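Local coordinates for protein carbohydrate kinase, pfkB family (Enterococcus faecalis, PDB 3KTN) that is probably a sugar kinase of the PfkB family, tentatively a 2-keto-3-deoxygluconate kinase, and binds a magnesium ion, at residues 194-200 with 235-240; 86-91 with 103-108; 51-57 with 75-81. One frame throughout, in Å; residues are numbered along the deposited sequence.

Contact 1: residues 194-200 with 235-240; sequences CDIVFGS and LEWFAG
Two neighbouring parallel strands, 196-198 and 237-240, run side by side with axes 4.7 Å apart and an angle of 20° between their directions (signed crossing -20°). Ile-196, Val-197 and Phe-198 pair with Trp-237, Phe-238 and Ala-239, at CA-CA distances of 4.6, 4.8 and 5.0 Å. The backbone is extended, and the hydrogen bonds follow the parallel pattern: Trp-237 N to Asp-195 O 3.0 Å, Val-197 N to Trp-237 O 2.8 Å, Ala-239 N to Val-197 O 2.9 Å, Gly-199 N to Ala-239 O 3.0 Å. Before the strands, Asp-195 (phi/psi -111/-42) and Glu-236 (-91/-44) leave the extended region, and Asp-195 O also accepts from Glu-236 N at 2.7 Å.

Ile-196, Phe-198 (both chi1 m), Trp-237 and Ala-239 share one face; Ile-196 CG2 lies 4.0 Å from Trp-237 CB, and Phe-198 CD1 4.1 Å from Ala-239 CB. With chi1 -87° and chi2 19° the indole leads away from 194-200, edge-to-face with Tyr-290. The other face carries Val-197 (t) and Phe-238 (t), Val-197 CG1 4.1 Å from Phe-238 CD1; the Phe-238 ring extends along the strand, its CZ 3.5 Å from Gly-199 O. Leu-235 (m, t) swings inward, CD2 3.7 Å from Val-197 CG2. Asp-195 (m) bonds Val-164 N through OD2, Glu-236 (t, t) Tyr-290 OH through OE2. Ser-200 (p) N-caps helix 201-206.

This is interior packing of the ribokinase-like core sheet. Strand 163-167 flanks 196-198 and strand 250-257 flanks 237-245; helix 278-291 packs on Phe-198 and Trp-237, helix 218-233 on Leu-235 and Phe-238.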
# COMPACT_ATOMS: atom_id res chain seq x y z
N CYS A 194 -43.05 18.29 -2.15
CA CYS A 194 -42.37 17.46 -1.17
C CYS A 194 -43.19 17.09 0.06
O CYS A 194 -44.04 17.85 0.51
CB CYS A 194 -41.08 18.15 -0.71
SG CYS A 194 -40.02 18.65 -2.07
N ASP A 195 -42.90 15.91 0.61
CA ASP A 195 -43.56 15.41 1.81
C ASP A 195 -42.57 15.41 2.97
O ASP A 195 -42.91 15.78 4.10
CB ASP A 195 -44.08 13.99 1.57
CG ASP A 195 -45.14 13.92 0.48
OD1 ASP A 195 -46.20 14.56 0.65
OD2 ASP A 195 -44.91 13.24 -0.54
N ILE A 196 -41.34 14.98 2.69
CA ILE A 196 -40.29 14.93 3.71
C ILE A 196 -39.12 15.78 3.26
O ILE A 196 -38.57 15.59 2.17
CB ILE A 196 -39.81 13.48 3.93
CG1 ILE A 196 -41.00 12.60 4.31
CG2 ILE A 196 -38.75 13.43 5.03
CD1 ILE A 196 -40.66 11.13 4.48
N VAL A 197 -38.73 16.74 4.09
CA VAL A 197 -37.64 17.64 3.74
C VAL A 197 -36.51 17.66 4.76
O VAL A 197 -36.75 17.70 5.97
CB VAL A 197 -38.17 19.08 3.56
CG1 VAL A 197 -37.04 20.01 3.19
CG2 VAL A 197 -39.26 19.09 2.49
N PHE A 198 -35.28 17.64 4.26
CA PHE A 198 -34.09 17.67 5.11
C PHE A 198 -33.40 19.02 4.95
O PHE A 198 -33.08 19.44 3.84
CB PHE A 198 -33.13 16.54 4.72
CG PHE A 198 -33.69 15.17 4.99
CD1 PHE A 198 -33.77 14.68 6.29
CD2 PHE A 198 -34.18 14.39 3.95
CE1 PHE A 198 -34.35 13.44 6.55
CE2 PHE A 198 -34.76 13.15 4.21
CZ PHE A 198 -34.85 12.67 5.51
N GLY A 199 -33.19 19.70 6.07
CA GLY A 199 -32.55 21.00 6.02
C GLY A 199 -32.42 21.60 7.41
O GLY A 199 -32.83 20.98 8.40
N SER A 200 -31.87 22.80 7.50
CA SER A 200 -31.69 23.46 8.79
C SER A 200 -32.42 24.79 8.87
O SER A 200 -32.90 25.32 7.87
CB SER A 200 -30.21 23.71 9.04
OG SER A 200 -29.73 24.72 8.16
N LEU A 235 -45.85 20.34 4.22
CA LEU A 235 -44.87 19.27 4.38
C LEU A 235 -45.29 18.36 5.52
O LEU A 235 -45.95 18.80 6.46
CB LEU A 235 -43.49 19.86 4.69
CG LEU A 235 -42.96 20.86 3.66
CD1 LEU A 235 -41.63 21.42 4.14
CD2 LEU A 235 -42.81 20.17 2.31
N GLU A 236 -44.91 17.09 5.43
CA GLU A 236 -45.24 16.11 6.45
C GLU A 236 -44.14 16.02 7.52
O GLU A 236 -44.44 15.99 8.72
CB GLU A 236 -45.44 14.74 5.79
CG GLU A 236 -45.83 13.64 6.74
CD GLU A 236 -46.08 12.34 6.02
OE1 GLU A 236 -45.95 12.32 4.78
OE2 GLU A 236 -46.42 11.34 6.68
N TRP A 237 -42.88 15.99 7.09
CA TRP A 237 -41.74 15.90 8.00
C TRP A 237 -40.61 16.84 7.59
O TRP A 237 -40.30 16.98 6.41
CB TRP A 237 -41.17 14.47 8.02
CG TRP A 237 -41.80 13.52 9.00
CD1 TRP A 237 -43.02 13.64 9.60
CD2 TRP A 237 -41.27 12.26 9.43
NE1 TRP A 237 -43.28 12.53 10.38
CE2 TRP A 237 -42.22 11.66 10.28
CE3 TRP A 237 -40.07 11.56 9.16
CZ2 TRP A 237 -42.02 10.41 10.88
CZ3 TRP A 237 -39.87 10.32 9.76
CH2 TRP A 237 -40.84 9.76 10.61
N PHE A 238 -40.00 17.49 8.58
CA PHE A 238 -38.86 18.37 8.35
C PHE A 238 -37.82 17.91 9.36
O PHE A 238 -38.10 17.86 10.56
CB PHE A 238 -39.22 19.83 8.63
CG PHE A 238 -38.07 20.78 8.41
CD1 PHE A 238 -37.65 21.10 7.12
CD2 PHE A 238 -37.40 21.35 9.49
CE1 PHE A 238 -36.57 21.97 6.91
CE2 PHE A 238 -36.33 22.22 9.29
CZ PHE A 238 -35.91 22.53 8.00
N ALA A 239 -36.63 17.56 8.89
CA ALA A 239 -35.60 17.09 9.81
C ALA A 239 -34.19 17.57 9.48
O ALA A 239 -33.90 17.93 8.34
CB ALA A 239 -35.62 15.56 9.88
N GLY A 240 -33.34 17.59 10.49
CA GLY A 240 -31.98 18.04 10.33
C GLY A 240 -31.21 17.82 11.61
O GLY A 240 -31.72 17.20 12.55

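Contact 2: residues 86-91 with 103-108; sequences HIGSFF and VTYQNR. With SO4 (sulfate ion), chain B.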
# COMPACT_ATOMS: atom_id res chain seq x y z
N HIS A 86 -18.06 12.04 -19.08
CA HIS A 86 -17.44 12.49 -17.85
C HIS A 86 -18.22 12.22 -16.57
O HIS A 86 -19.45 12.10 -16.58
CB HIS A 86 -17.18 14.00 -18.01
CG HIS A 86 -16.50 14.65 -16.85
ND1 HIS A 86 -15.14 14.53 -16.62
CD2 HIS A 86 -16.97 15.48 -15.89
CE1 HIS A 86 -14.81 15.26 -15.58
NE2 HIS A 86 -15.89 15.85 -15.11
N ILE A 87 -17.50 12.10 -15.46
CA ILE A 87 -18.13 11.92 -14.15
C ILE A 87 -17.56 13.00 -13.25
O ILE A 87 -16.35 13.28 -13.28
CB ILE A 87 -17.83 10.52 -13.55
CG1 ILE A 87 -18.40 9.43 -14.45
CG2 ILE A 87 -18.45 10.42 -12.16
CD1 ILE A 87 -18.23 8.01 -13.90
N GLY A 88 -18.42 13.64 -12.46
CA GLY A 88 -17.95 14.69 -11.56
C GLY A 88 -17.05 14.08 -10.50
O GLY A 88 -17.14 12.89 -10.23
N SER A 89 -16.18 14.89 -9.90
CA SER A 89 -15.28 14.36 -8.88
C SER A 89 -14.75 15.42 -7.94
O SER A 89 -14.88 16.62 -8.20
CB SER A 89 -14.09 13.67 -9.54
OG SER A 89 -13.25 14.63 -10.17
N PHE A 90 -14.15 14.97 -6.85
CA PHE A 90 -13.54 15.86 -5.89
C PHE A 90 -12.46 15.13 -5.09
O PHE A 90 -12.47 13.90 -4.98
CB PHE A 90 -14.59 16.47 -4.95
CG PHE A 90 -15.22 15.49 -3.99
CD1 PHE A 90 -14.70 15.32 -2.70
CD2 PHE A 90 -16.38 14.81 -4.33
CE1 PHE A 90 -15.32 14.49 -1.78
CE2 PHE A 90 -17.01 13.97 -3.41
CZ PHE A 90 -16.48 13.82 -2.13
N PHE A 91 -11.51 15.89 -4.58
CA PHE A 91 -10.43 15.36 -3.78
C PHE A 91 -10.75 15.72 -2.34
O PHE A 91 -11.29 16.80 -2.07
CB PHE A 91 -9.10 15.98 -4.19
CG PHE A 91 -8.61 15.52 -5.53
CD1 PHE A 91 -7.66 14.51 -5.63
CD2 PHE A 91 -9.15 16.06 -6.70
CE1 PHE A 91 -7.25 14.03 -6.87
CE2 PHE A 91 -8.75 15.58 -7.95
CZ PHE A 91 -7.80 14.56 -8.03
N VAL A 103 -11.66 19.92 0.79
CA VAL A 103 -12.34 19.32 -0.35
C VAL A 103 -12.10 20.21 -1.57
O VAL A 103 -12.32 21.42 -1.51
CB VAL A 103 -13.85 19.18 -0.10
CG1 VAL A 103 -14.57 18.79 -1.38
CG2 VAL A 103 -14.09 18.11 0.97
N THR A 104 -11.62 19.62 -2.65
CA THR A 104 -11.37 20.36 -3.88
C THR A 104 -12.15 19.71 -5.03
O THR A 104 -11.85 18.58 -5.42
CB THR A 104 -9.88 20.36 -4.24
OG1 THR A 104 -9.12 20.83 -3.11
CG2 THR A 104 -9.61 21.27 -5.43
N TYR A 105 -13.14 20.43 -5.55
CA TYR A 105 -13.98 19.92 -6.64
C TYR A 105 -13.36 20.08 -8.01
O TYR A 105 -12.58 21.00 -8.26
CB TYR A 105 -15.33 20.67 -6.66
CG TYR A 105 -16.21 20.39 -5.48
CD1 TYR A 105 -17.00 19.24 -5.42
CD2 TYR A 105 -16.25 21.28 -4.41
CE1 TYR A 105 -17.81 18.99 -4.31
CE2 TYR A 105 -17.05 21.03 -3.30
CZ TYR A 105 -17.83 19.89 -3.26
OH TYR A 105 -18.58 19.64 -2.13
N GLN A 106 -13.71 19.16 -8.91
CA GLN A 106 -13.25 19.21 -10.29
C GLN A 106 -14.53 19.51 -11.08
O GLN A 106 -15.56 19.77 -10.47
CB GLN A 106 -12.66 17.86 -10.71
CG GLN A 106 -11.24 17.64 -10.23
CD GLN A 106 -10.21 18.14 -11.23
OE1 GLN A 106 -9.91 19.34 -11.29
NE2 GLN A 106 -9.66 17.21 -12.03
N ASN A 107 -14.47 19.49 -12.41
CA ASN A 107 -15.65 19.78 -13.21
C ASN A 107 -16.81 18.88 -12.84
O ASN A 107 -16.70 17.65 -12.82
CB ASN A 107 -15.37 19.63 -14.70
CG ASN A 107 -16.60 19.94 -15.55
OD1 ASN A 107 -17.59 19.20 -15.54
ND2 ASN A 107 -16.55 21.05 -16.28
N ARG A 108 -17.95 19.50 -12.56
CA ARG A 108 -19.13 18.77 -12.17
C ARG A 108 -20.30 18.90 -13.15
O ARG A 108 -21.03 17.94 -13.37
CB ARG A 108 -19.55 19.26 -10.79
CG ARG A 108 -20.34 18.29 -9.96
CD ARG A 108 -20.34 18.79 -8.53
NE ARG A 108 -21.29 18.06 -7.70
CZ ARG A 108 -21.55 18.39 -6.44
NH1 ARG A 108 -20.94 19.43 -5.88
NH2 ARG A 108 -22.41 17.67 -5.75
S SO4 B . -22.18 18.95 -2.40
O1 SO4 B . -22.40 20.35 -2.01
O2 SO4 B . -22.38 18.07 -1.23
O3 SO4 B . -23.14 18.57 -3.46
O4 SO4 B . -20.82 18.81 -2.92
O HOH W 1 -10.68 14.48 -11.31
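This beta hairpin of strands 88-93 and 101-105 meets two other subunits: Gln-106 NE2 bonds Ile-87 O of a second, and Val-103 and Thr-104 pair in parallel with a strand of a third. It belongs to the small sheet, consistent with the lid of PfkB-family sugar kinases, which in relatives also forms subunit contacts. The strands are antiparallel, at 151°. Phe-91 and Thr-104 form a hydrogen-bonded pair (Phe-91 N to Thr-104 O 2.8 Å, Thr-104 N to Phe-91 O 2.9 Å), and Phe-90 with Tyr-105 a non-hydrogen-bonded one, their rings oblique at 49°. Gln-106 N to Ser-89 O, 2.9 Å, extends the pairing. Phe-90 CD1 meets Val-103 CG1 at 3.7 Å, and Val-103 packs on the magnesium-site residue Ile-276. A sulfate, probably from the crystallisation liquor, takes Arg-108 NH2 on O3 (2.6 Å), and Arg-108 NH1 (3.0 Å) and, weakly, Tyr-105 OH (2.5 Å) on O4; Arg-171 also binds it. Beyond the strands, His-86 NE2 donates to Asn-107 O at 3.0 Å.

Contact 3: residues 51-57 with 75-81; sequences TALITKL and ISDQWVG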
# COMPACT_ATOMS: atom_id res chain seq x y z
N THR A 51 -33.70 -0.41 -2.92
CA THR A 51 -33.32 0.91 -3.40
C THR A 51 -32.86 0.90 -4.85
O THR A 51 -32.35 -0.11 -5.34
CB THR A 51 -32.19 1.49 -2.53
OG1 THR A 51 -30.98 0.77 -2.78
CG2 THR A 51 -32.53 1.35 -1.06
N ALA A 52 -33.03 2.03 -5.52
CA ALA A 52 -32.61 2.15 -6.91
C ALA A 52 -32.26 3.60 -7.20
O ALA A 52 -32.97 4.51 -6.78
CB ALA A 52 -33.74 1.68 -7.83
N LEU A 53 -31.16 3.80 -7.91
CA LEU A 53 -30.72 5.15 -8.24
C LEU A 53 -31.07 5.51 -9.67
O LEU A 53 -30.80 4.74 -10.59
CB LEU A 53 -29.20 5.27 -8.04
CG LEU A 53 -28.59 6.64 -8.35
CD1 LEU A 53 -29.15 7.67 -7.37
CD2 LEU A 53 -27.07 6.57 -8.21
N ILE A 54 -31.67 6.68 -9.85
CA ILE A 54 -32.02 7.16 -11.17
C ILE A 54 -30.99 8.22 -11.52
O ILE A 54 -30.93 9.27 -10.89
CB ILE A 54 -33.43 7.79 -11.19
CG1 ILE A 54 -34.46 6.79 -10.67
CG2 ILE A 54 -33.78 8.23 -12.61
CD1 ILE A 54 -35.85 7.37 -10.49
N THR A 55 -30.16 7.94 -12.53
CA THR A 55 -29.12 8.87 -12.93
C THR A 55 -28.51 8.35 -14.23
O THR A 55 -29.01 7.39 -14.82
CB THR A 55 -28.01 8.93 -11.85
OG1 THR A 55 -27.10 10.00 -12.14
CG2 THR A 55 -27.24 7.62 -11.84
N LYS A 56 -27.43 8.99 -14.67
CA LYS A 56 -26.73 8.56 -15.88
C LYS A 56 -25.25 8.41 -15.58
O LYS A 56 -24.70 9.11 -14.73
CB LYS A 56 -26.88 9.59 -17.02
CG LYS A 56 -28.30 9.88 -17.48
CD LYS A 56 -28.97 8.67 -18.12
CE LYS A 56 -30.37 9.04 -18.62
NZ LYS A 56 -31.19 7.84 -18.97
N LEU A 57 -24.61 7.48 -16.29
CA LEU A 57 -23.17 7.26 -16.17
C LEU A 57 -22.68 7.03 -17.59
O LEU A 57 -23.37 6.42 -18.41
CB LEU A 57 -22.86 6.05 -15.29
CG LEU A 57 -23.00 6.29 -13.78
CD1 LEU A 57 -22.71 5.01 -13.00
CD2 LEU A 57 -22.03 7.38 -13.36
N ILE A 75 -27.41 -1.23 -4.08
CA ILE A 75 -28.32 -0.39 -4.84
C ILE A 75 -28.52 -0.96 -6.24
O ILE A 75 -27.55 -1.34 -6.91
CB ILE A 75 -27.76 1.05 -5.00
CG1 ILE A 75 -27.38 1.64 -3.64
CG2 ILE A 75 -28.80 1.95 -5.66
CD1 ILE A 75 -26.60 2.94 -3.77
N SER A 76 -29.77 -1.02 -6.68
CA SER A 76 -30.07 -1.52 -8.01
C SER A 76 -29.58 -0.48 -9.01
O SER A 76 -29.76 0.72 -8.81
CB SER A 76 -31.58 -1.71 -8.20
OG SER A 76 -31.88 -2.00 -9.55
N ASP A 77 -28.97 -0.95 -10.10
CA ASP A 77 -28.46 -0.07 -11.13
C ASP A 77 -29.34 -0.16 -12.38
O ASP A 77 -28.95 0.31 -13.45
CB ASP A 77 -27.02 -0.47 -11.48
CG ASP A 77 -26.94 -1.83 -12.15
OD1 ASP A 77 -27.87 -2.64 -11.94
OD2 ASP A 77 -25.96 -2.11 -12.86
N GLN A 78 -30.52 -0.75 -12.24
CA GLN A 78 -31.43 -0.92 -13.38
C GLN A 78 -31.81 0.40 -14.06
O GLN A 78 -31.94 0.45 -15.28
CB GLN A 78 -32.71 -1.63 -12.93
CG GLN A 78 -33.52 -0.87 -11.88
CD GLN A 78 -34.74 -1.64 -11.40
OE1 GLN A 78 -35.56 -2.08 -12.21
NE2 GLN A 78 -34.86 -1.80 -10.09
N TRP A 79 -31.98 1.46 -13.27
CA TRP A 79 -32.35 2.75 -13.84
C TRP A 79 -31.20 3.71 -14.06
O TRP A 79 -31.40 4.92 -14.17
CB TRP A 79 -33.45 3.40 -13.00
CG TRP A 79 -34.70 2.57 -12.94
CD1 TRP A 79 -35.20 1.78 -13.95
CD2 TRP A 79 -35.60 2.42 -11.84
NE1 TRP A 79 -36.34 1.15 -13.53
CE2 TRP A 79 -36.61 1.52 -12.24
CE3 TRP A 79 -35.64 2.95 -10.54
CZ2 TRP A 79 -37.67 1.15 -11.40
CZ3 TRP A 79 -36.69 2.59 -9.70
CH2 TRP A 79 -37.69 1.69 -10.13
N VAL A 80 -29.98 3.18 -14.11
CA VAL A 80 -28.80 4.01 -14.37
C VAL A 80 -28.58 3.89 -15.87
O VAL A 80 -28.21 2.82 -16.35
CB VAL A 80 -27.54 3.48 -13.64
CG1 VAL A 80 -26.34 4.31 -14.03
CG2 VAL A 80 -27.75 3.51 -12.13
N GLY A 81 -28.80 4.97 -16.61
CA GLY A 81 -28.63 4.93 -18.05
C GLY A 81 -27.27 5.39 -18.51
O GLY A 81 -26.48 5.92 -17.72
O HOH W 2 -31.32 2.04 -10.62
O HOH W 3 -31.84 6.19 -16.62
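Backbone hydrogen bonds join the two segments in two separate places. Ser-76 N donates to Thr-51 O at 3.0 Å, next to a single bridge between Ala-52 and Ser-76; further on, Gly-81 N to Thr-55 O (3.0 Å) and Leu-57 N to Gly-81 O (2.8 Å) set Thr-55 and Lys-56 parallel to Val-80 and Gly-81. The register shifts by one residue between them, where a type I turn runs from Asp-77 to Val-80 (Val-80 N to Asp-77 O 3.1 Å). Ser-76 OG accepts from Gln-78 N at 3.3 Å, an ST turn.

Water fills part of the gap this leaves. Water 2 donates to Leu-53 O and Ser-76 O, both at 2.7 Å, and accepts from Trp-79 N at 2.8 Å; water 3 links Lys-56 NZ (2.9 Å) to Trp-79 O (2.8 Å). Lys-56 NZ also bonds Asp-120 O, with Tyr-121 in cation-pi contact.

Apolar contacts lie on both faces. Trp-79 CE3 packs against Ala-52 CB at 3.5 Å and Ile-54 CG1 at 4.0 Å. Opposite, Leu-53 CB is 4.1 Å from Ile-75 CG2 and Leu-57 CD1 3.8 Å from Val-80 CG1. Helix 61-72 connects strand 50-57 to the parallel strand 80-82, a beta-alpha-beta crossover, and packs on Leu-53, Leu-57 and Val-80.

The chemistry implies that the chain leaves the edge of 50-57 through the turn and rejoins it as strand 80-82 one residue out of register, water 2 bridging the backbones between.

In the fold
Along the chain the order is contact 3, contact 2, contact 1, each closing before the next opens. Contacts 1 and 3 belong to the same nine-stranded mixed sheet, their centres about 24 Å apart: contact 3 joins edge strand 80-82 to 50-57, whereas contact 1 joins the interior strands 196-198 and 237-245. Contact 2 belongs to the smaller sheet, four strands within this chain, which a strand of another subunit continues; its centre is about 28 Å from that of contact 1, across the chain's centre, and about 20 Å from that of contact 3. Strand 88-93 follows 80-82 directly, and Ile-87 CD1 touches Leu-57 CD2 at 3.9 Å. Contact 3 thus adjoins the sheet that meets other subunits, while contact 1 stays within the core.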